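Local coordinates for protein NAD-dependent epimerase/dehydratase (Veillonella parvula, PDB 4HNH) that binds NADP in a Rossmann-type domain and is probably an NAD(P)-dependent epimerase, dehydratase or related reductase, at residues Leu157-Glu162 with Ser181-Val186; Thr9-Ala14 with Thr34-Gln39. All coordinates share one frame; numbering follows the deposited sequence.

Contact 1: Leu157-Glu162 with Ser181-Val186. With NAP (NADP nicotinamide-adenine-dinucleotide phosphate), chain C.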
# COMPACT_ATOMS: atom_id res chain seq x y z
N LEU A 157 6.44 -9.37 5.64
CA LEU A 157 5.20 -9.20 6.40
C LEU A 157 4.80 -10.42 7.22
O LEU A 157 5.01 -11.57 6.81
CB LEU A 157 4.04 -8.86 5.46
CG LEU A 157 4.18 -7.56 4.66
CD1 LEU A 157 3.06 -7.45 3.61
CD2 LEU A 157 4.18 -6.36 5.57
N TYR A 158 4.15 -10.15 8.35
CA TYR A 158 3.50 -11.20 9.14
C TYR A 158 2.36 -10.54 9.92
O TYR A 158 2.22 -9.31 9.91
CB TYR A 158 4.51 -11.90 10.07
CG TYR A 158 4.99 -11.06 11.23
CD1 TYR A 158 4.57 -11.34 12.53
CD2 TYR A 158 5.86 -10.01 11.04
CE1 TYR A 158 5.01 -10.59 13.59
CE2 TYR A 158 6.30 -9.24 12.09
CZ TYR A 158 5.89 -9.54 13.37
OH TYR A 158 6.32 -8.79 14.43
N ASN A 159 1.54 -11.35 10.58
CA ASN A 159 0.40 -10.82 11.31
C ASN A 159 0.58 -10.98 12.81
O ASN A 159 0.87 -12.08 13.29
CB ASN A 159 -0.89 -11.53 10.89
CG ASN A 159 -1.20 -11.33 9.42
OD1 ASN A 159 -0.95 -10.27 8.86
ND2 ASN A 159 -1.74 -12.37 8.78
N ASP A 160 0.43 -9.88 13.54
CA ASP A 160 0.40 -9.90 14.99
C ASP A 160 -0.18 -8.60 15.53
O ASP A 160 0.51 -7.58 15.54
CB ASP A 160 1.80 -10.11 15.56
CG ASP A 160 1.79 -10.30 17.07
OD1 ASP A 160 2.80 -10.78 17.62
OD2 ASP A 160 0.76 -9.97 17.70
N PRO A 161 -1.43 -8.63 15.99
CA PRO A 161 -2.17 -7.49 16.56
C PRO A 161 -1.45 -6.85 17.75
O PRO A 161 -1.69 -5.68 18.05
CB PRO A 161 -3.47 -8.13 17.05
CG PRO A 161 -3.63 -9.36 16.24
CD PRO A 161 -2.24 -9.86 15.99
N GLU A 162 -0.57 -7.60 18.40
CA GLU A 162 0.15 -7.11 19.57
C GLU A 162 1.44 -6.37 19.22
O GLU A 162 2.11 -5.81 20.10
CB GLU A 162 0.47 -8.27 20.51
CG GLU A 162 -0.76 -9.02 21.02
CD GLU A 162 -1.71 -8.11 21.77
OE1 GLU A 162 -2.80 -7.80 21.23
OE2 GLU A 162 -1.38 -7.71 22.91
N SER A 181 4.88 -6.13 11.02
CA SER A 181 3.55 -6.75 11.03
C SER A 181 2.63 -5.96 10.09
O SER A 181 2.82 -4.76 9.88
CB SER A 181 2.96 -6.80 12.44
OG SER A 181 2.57 -5.51 12.86
N ARG A 182 1.63 -6.62 9.54
CA ARG A 182 0.68 -5.90 8.70
C ARG A 182 -0.08 -4.85 9.52
O ARG A 182 -0.45 -3.79 9.00
CB ARG A 182 -0.29 -6.88 8.02
CG ARG A 182 0.41 -7.70 6.95
CD ARG A 182 -0.58 -8.55 6.20
NE ARG A 182 0.09 -9.31 5.16
CZ ARG A 182 0.67 -10.49 5.37
NH1 ARG A 182 0.66 -11.03 6.59
NH2 ARG A 182 1.26 -11.13 4.37
N GLU A 183 -0.29 -5.12 10.81
CA GLU A 183 -0.98 -4.19 11.68
C GLU A 183 -0.16 -2.92 11.88
O GLU A 183 -0.71 -1.83 11.95
CB GLU A 183 -1.30 -4.85 13.03
CG GLU A 183 -2.35 -5.99 12.95
CD GLU A 183 -1.80 -7.35 12.52
OE1 GLU A 183 -0.58 -7.50 12.26
OE2 GLU A 183 -2.61 -8.30 12.45
N ALA A 184 1.16 -3.08 11.97
CA ALA A 184 2.04 -1.91 12.10
C ALA A 184 2.03 -1.09 10.81
O ALA A 184 2.07 0.14 10.85
CB ALA A 184 3.46 -2.32 12.48
N VAL A 185 1.98 -1.76 9.67
CA VAL A 185 1.92 -1.05 8.39
C VAL A 185 0.61 -0.28 8.29
O VAL A 185 0.57 0.87 7.83
CB VAL A 185 2.06 -2.00 7.19
CG1 VAL A 185 1.89 -1.25 5.88
CG2 VAL A 185 3.43 -2.67 7.21
N VAL A 186 -0.48 -0.90 8.73
CA VAL A 186 -1.75 -0.19 8.77
C VAL A 186 -1.65 1.07 9.63
O VAL A 186 -2.14 2.12 9.24
CB VAL A 186 -2.90 -1.10 9.21
CG1 VAL A 186 -4.14 -0.27 9.55
CG2 VAL A 186 -3.19 -2.11 8.11
PA NAP C . -1.99 -9.18 -0.69
O1A NAP C . -2.73 -9.94 0.36
O2A NAP C . -1.63 -10.19 -1.74
O5B NAP C . -2.91 -8.08 -1.33
C5B NAP C . -2.70 -7.64 -2.64
C4B NAP C . -4.01 -7.46 -3.30
O4B NAP C . -3.84 -6.79 -4.55
C3B NAP C . -4.67 -8.79 -3.57
O3B NAP C . -5.85 -8.89 -2.87
C2B NAP C . -4.87 -8.78 -5.05
O2B NAP C . -6.14 -9.27 -5.46
C1B NAP C . -4.80 -7.32 -5.38
N9A NAP C . -4.44 -7.19 -6.77
C8A NAP C . -3.16 -7.32 -7.34
N7A NAP C . -3.27 -7.17 -8.66
C5A NAP C . -4.62 -6.95 -9.00
C6A NAP C . -5.33 -6.73 -10.23
N6A NAP C . -4.66 -6.71 -11.45
N1A NAP C . -6.66 -6.57 -10.17
C2A NAP C . -7.32 -6.58 -9.02
N3A NAP C . -6.70 -6.78 -7.84
C4A NAP C . -5.38 -6.97 -7.80
O3 NAP C . -0.66 -8.52 -0.16
PN NAP C . -0.45 -7.74 1.23
O1N NAP C . -0.08 -8.65 2.35
O2N NAP C . -1.65 -7.02 1.74
O5D NAP C . 0.76 -6.77 0.95
C5D NAP C . 0.57 -5.66 0.08
C4D NAP C . 1.55 -5.70 -1.11
O4D NAP C . 2.89 -5.64 -0.71
C3D NAP C . 1.42 -6.90 -2.01
O3D NAP C . 1.65 -6.50 -3.30
C2D NAP C . 2.50 -7.80 -1.51
O2D NAP C . 2.90 -8.71 -2.47
C1D NAP C . 3.54 -6.78 -1.23
N1N NAP C . 4.57 -7.17 -0.23
C2N NAP C . 4.54 -8.43 0.36
C3N NAP C . 5.49 -8.78 1.31
C7N NAP C . 5.46 -10.10 1.94
O7N NAP C . 6.18 -10.35 2.88
N7N NAP C . 4.56 -11.12 1.45
C4N NAP C . 6.49 -7.81 1.68
C5N NAP C . 6.47 -6.51 1.02
C6N NAP C . 5.51 -6.23 0.11
P2B NAP C . -6.52 -10.80 -5.58
O1X NAP C . -5.57 -11.68 -6.37
O2X NAP C . -6.58 -11.43 -4.19
O3X NAP C . -7.89 -10.95 -6.23
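Leu157-Glu162 and Ser181-Val186 meet where a parallel strand pair of the Rossmann-type sheet gives way to helix 182-193, on the nicotinamide side of the bound NADP. The strand character rests on one parallel bridge, Tyr158 with Ser181, after which Arg182 N, in the first turn of the helix, donates to Tyr158 O at 2.8 Å. Ser181 is the N-cap: its OG accepts from Ala184 N and is also bonded to Lys163 O, while its CB lies over one face of the Tyr158 ring, offset toward the rim, in a CH-pi contact. Tyr158 OH itself goes to Glu210.

Arg182 joins protein and cofactor. With the side chain extended from CG to NE, Arg182 NE comes 2.9 Å from NADP O1N, on the nicotinamide-side phosphate, nearly straight at 164°. Arg182 NH1 gives a second bond, 2.9 Å to Asn159 OD1, which it meets from above the amide's carbonyl plane although OD1 lies close to the guanidinium plane. Leu157 CB sits 3.7 Å above the centre of one face of the Arg182 guanidinium, and both edge bonds fix the rotation of the group. A leucine in place of Arg182 would probably leave the phosphate without this positive mate and Asn159 OD1 without its donor.

Leu157 N also holds the carboxamide oxygen, NADP O7N, at 2.9 Å. Farther along, Glu183 bends at chi2 (82°), bringing its carboxylate back to the loop; OE2 forms a salt bridge with Lys20, and Glu183 OE1 accepts from Asp160 N at 2.9 Å, the N-H approaching from above the carboxylate plane.

Contact 2: Thr9-Ala14 with Thr34-Gln39; sequences TILGAA and TLYGRQ. With NAP (NADP nicotinamide-adenine-dinucleotide phosphate), chain C.
Thr9-Ala14 and Thr34-Gln39 contain the two parallel strands of the first beta-alpha-beta unit of the Rossmann fold, with helix 16-28 between them. Their axes run 4.8 Å apart at 17°. The pairing is regular: Ile10 N donates to Thr34 O at 2.8 Å, and Ile10 O accepts from Tyr36 N. At the strand ends Tyr36 O takes two bonds, from Gly12 N at 2.8 Å and Ala13 N at 2.9 Å, which arrive from opposite faces of its carbonyl plane.

Side chains divide between the faces. Ile10 CB and Leu35 CD2 pack side by side beneath helix 16-28, where Ala13 CB closes to 3.6 Å from Leu35 CB. On the other face Leu11 CD2 lies against Tyr36 CB, with Tyr36 CG anti to its own backbone N (chi1 -176°) and the ring directed at helix 64-71; its OH reaches Ser60 O.

At the backbone angles of Gly12, a CB would press on the carbonyl O of Leu11 and on NADP O4B. Arg38 places its guanidinium over the adenine, NADP N1A lying 3.5 Å above the Arg38 guanidinium plane, while the 2'-phosphate phosphorus P2B stands at its edge. That cationic group, lying over the base and beside the phosphate, is consistent with a preference for NADP over NAD.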
# COMPACT_ATOMS: atom_id res chain seq x y z
N THR A 9 -10.43 5.78 -1.85
CA THR A 9 -10.65 4.56 -2.60
C THR A 9 -9.52 3.60 -2.34
O THR A 9 -8.34 3.96 -2.43
CB THR A 9 -10.80 4.84 -4.09
OG1 THR A 9 -11.99 5.62 -4.29
CG2 THR A 9 -10.92 3.55 -4.88
N ILE A 10 -9.87 2.36 -2.00
CA ILE A 10 -8.88 1.32 -1.76
C ILE A 10 -8.88 0.33 -2.92
O ILE A 10 -9.84 -0.42 -3.12
CB ILE A 10 -9.15 0.61 -0.41
CG1 ILE A 10 -9.00 1.62 0.73
CG2 ILE A 10 -8.22 -0.59 -0.23
CD1 ILE A 10 -9.29 1.03 2.11
N LEU A 11 -7.80 0.35 -3.69
CA LEU A 11 -7.65 -0.53 -4.85
C LEU A 11 -6.95 -1.82 -4.45
O LEU A 11 -5.83 -1.80 -3.91
CB LEU A 11 -6.84 0.17 -5.95
CG LEU A 11 -7.40 1.49 -6.48
CD1 LEU A 11 -6.49 2.07 -7.58
CD2 LEU A 11 -8.82 1.35 -7.00
N GLY A 12 -7.61 -2.95 -4.72
CA GLY A 12 -7.11 -4.25 -4.30
C GLY A 12 -7.58 -4.52 -2.89
O GLY A 12 -6.81 -4.94 -2.02
N ALA A 13 -8.87 -4.28 -2.67
CA ALA A 13 -9.43 -4.19 -1.33
C ALA A 13 -9.52 -5.52 -0.56
O ALA A 13 -9.83 -5.51 0.63
CB ALA A 13 -10.81 -3.51 -1.37
N ALA A 14 -9.28 -6.66 -1.23
CA ALA A 14 -9.34 -7.94 -0.53
C ALA A 14 -7.98 -8.34 0.02
O ALA A 14 -7.85 -9.37 0.70
CB ALA A 14 -9.89 -9.04 -1.44
N THR A 34 -14.40 3.59 -0.55
CA THR A 34 -14.80 2.84 -1.73
C THR A 34 -13.79 1.71 -1.93
O THR A 34 -12.59 1.94 -2.01
CB THR A 34 -14.88 3.75 -2.97
OG1 THR A 34 -15.91 4.72 -2.77
CG2 THR A 34 -15.21 2.93 -4.21
N LEU A 35 -14.30 0.48 -1.99
CA LEU A 35 -13.47 -0.72 -2.10
C LEU A 35 -13.54 -1.26 -3.52
O LEU A 35 -14.63 -1.39 -4.08
CB LEU A 35 -13.94 -1.80 -1.12
CG LEU A 35 -13.98 -1.40 0.36
CD1 LEU A 35 -14.50 -2.54 1.22
CD2 LEU A 35 -12.61 -0.96 0.84
N TYR A 36 -12.39 -1.58 -4.09
CA TYR A 36 -12.33 -2.07 -5.46
C TYR A 36 -11.46 -3.32 -5.55
O TYR A 36 -10.35 -3.36 -5.02
CB TYR A 36 -11.74 -0.98 -6.37
CG TYR A 36 -11.74 -1.38 -7.83
CD1 TYR A 36 -12.90 -1.30 -8.59
CD2 TYR A 36 -10.59 -1.87 -8.43
CE1 TYR A 36 -12.91 -1.67 -9.92
CE2 TYR A 36 -10.59 -2.25 -9.77
CZ TYR A 36 -11.76 -2.15 -10.51
OH TYR A 36 -11.79 -2.51 -11.84
N GLY A 37 -11.96 -4.34 -6.24
CA GLY A 37 -11.14 -5.50 -6.52
C GLY A 37 -11.95 -6.66 -7.05
O GLY A 37 -13.16 -6.53 -7.27
N ARG A 38 -11.29 -7.79 -7.28
CA ARG A 38 -11.95 -8.93 -7.89
C ARG A 38 -12.92 -9.64 -6.94
O ARG A 38 -12.52 -10.07 -5.86
CB ARG A 38 -10.93 -9.95 -8.39
CG ARG A 38 -10.05 -9.47 -9.53
CD ARG A 38 -9.28 -10.66 -10.09
NE ARG A 38 -8.26 -10.28 -11.06
CZ ARG A 38 -6.97 -10.13 -10.77
NH1 ARG A 38 -6.54 -10.30 -9.53
NH2 ARG A 38 -6.12 -9.80 -11.73
N GLN A 39 -14.17 -9.75 -7.36
CA GLN A 39 -15.16 -10.58 -6.66
C GLN A 39 -15.33 -10.19 -5.19
O GLN A 39 -15.56 -11.04 -4.34
CB GLN A 39 -14.76 -12.06 -6.74
CG GLN A 39 -14.76 -12.64 -8.15
CD GLN A 39 -16.13 -12.68 -8.77
OE1 GLN A 39 -17.11 -13.07 -8.13
NE2 GLN A 39 -16.22 -12.29 -10.04
PA NAP C . -1.99 -9.18 -0.69
O1A NAP C . -2.73 -9.94 0.36
O2A NAP C . -1.63 -10.19 -1.74
O5B NAP C . -2.91 -8.08 -1.33
C5B NAP C . -2.70 -7.64 -2.64
C4B NAP C . -4.01 -7.46 -3.30
O4B NAP C . -3.84 -6.79 -4.55
C3B NAP C . -4.67 -8.79 -3.57
O3B NAP C . -5.85 -8.89 -2.87
C2B NAP C . -4.87 -8.78 -5.05
O2B NAP C . -6.14 -9.27 -5.46
C1B NAP C . -4.80 -7.32 -5.38
N9A NAP C . -4.44 -7.19 -6.77
C8A NAP C . -3.16 -7.32 -7.34
N7A NAP C . -3.27 -7.17 -8.66
C5A NAP C . -4.62 -6.95 -9.00
C6A NAP C . -5.33 -6.73 -10.23
N6A NAP C . -4.66 -6.71 -11.45
N1A NAP C . -6.66 -6.57 -10.17
C2A NAP C . -7.32 -6.58 -9.02
N3A NAP C . -6.70 -6.78 -7.84
C4A NAP C . -5.38 -6.97 -7.80
O3 NAP C . -0.66 -8.52 -0.16
PN NAP C . -0.45 -7.74 1.23
O1N NAP C . -0.08 -8.65 2.35
O2N NAP C . -1.65 -7.02 1.74
O5D NAP C . 0.76 -6.77 0.95
C5D NAP C . 0.57 -5.66 0.08
C4D NAP C . 1.55 -5.70 -1.11
O4D NAP C . 2.89 -5.64 -0.71
C3D NAP C . 1.42 -6.90 -2.01
O3D NAP C . 1.65 -6.50 -3.30
C2D NAP C . 2.50 -7.80 -1.51
O2D NAP C . 2.90 -8.71 -2.47
C1D NAP C . 3.54 -6.78 -1.23
N1N NAP C . 4.57 -7.17 -0.23
C2N NAP C . 4.54 -8.43 0.36
C3N NAP C . 5.49 -8.78 1.31
C7N NAP C . 5.46 -10.10 1.94
O7N NAP C . 6.18 -10.35 2.88
N7N NAP C . 4.56 -11.12 1.45
C4N NAP C . 6.49 -7.81 1.68
C5N NAP C . 6.47 -6.51 1.02
C6N NAP C . 5.51 -6.23 0.11
P2B NAP C . -6.52 -10.80 -5.58
O1X NAP C . -5.57 -11.68 -6.37
O2X NAP C . -6.58 -11.43 -4.19
O3X NAP C . -7.89 -10.95 -6.23

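In the fold
From the N terminus, strand 7-11 leads through the turn at Gly12 into helix 16-28, and contact 2 closes this first loop when strand 32-37 returns parallel to it. The chain then adds further strands and helices before strand 148-158. Contact 1 closes a second, separate loop of 18 intervening residues, bringing strand 148-158 to the start of helix 182-193. The two contacts are in series, neither nested nor crossed. Both reach one sheet, yet their centres lie 20 Å apart and their nearest atoms about 9 Å. NADP spans the gap, with its adenine end at contact 2 and its nicotinamide end at contact 1.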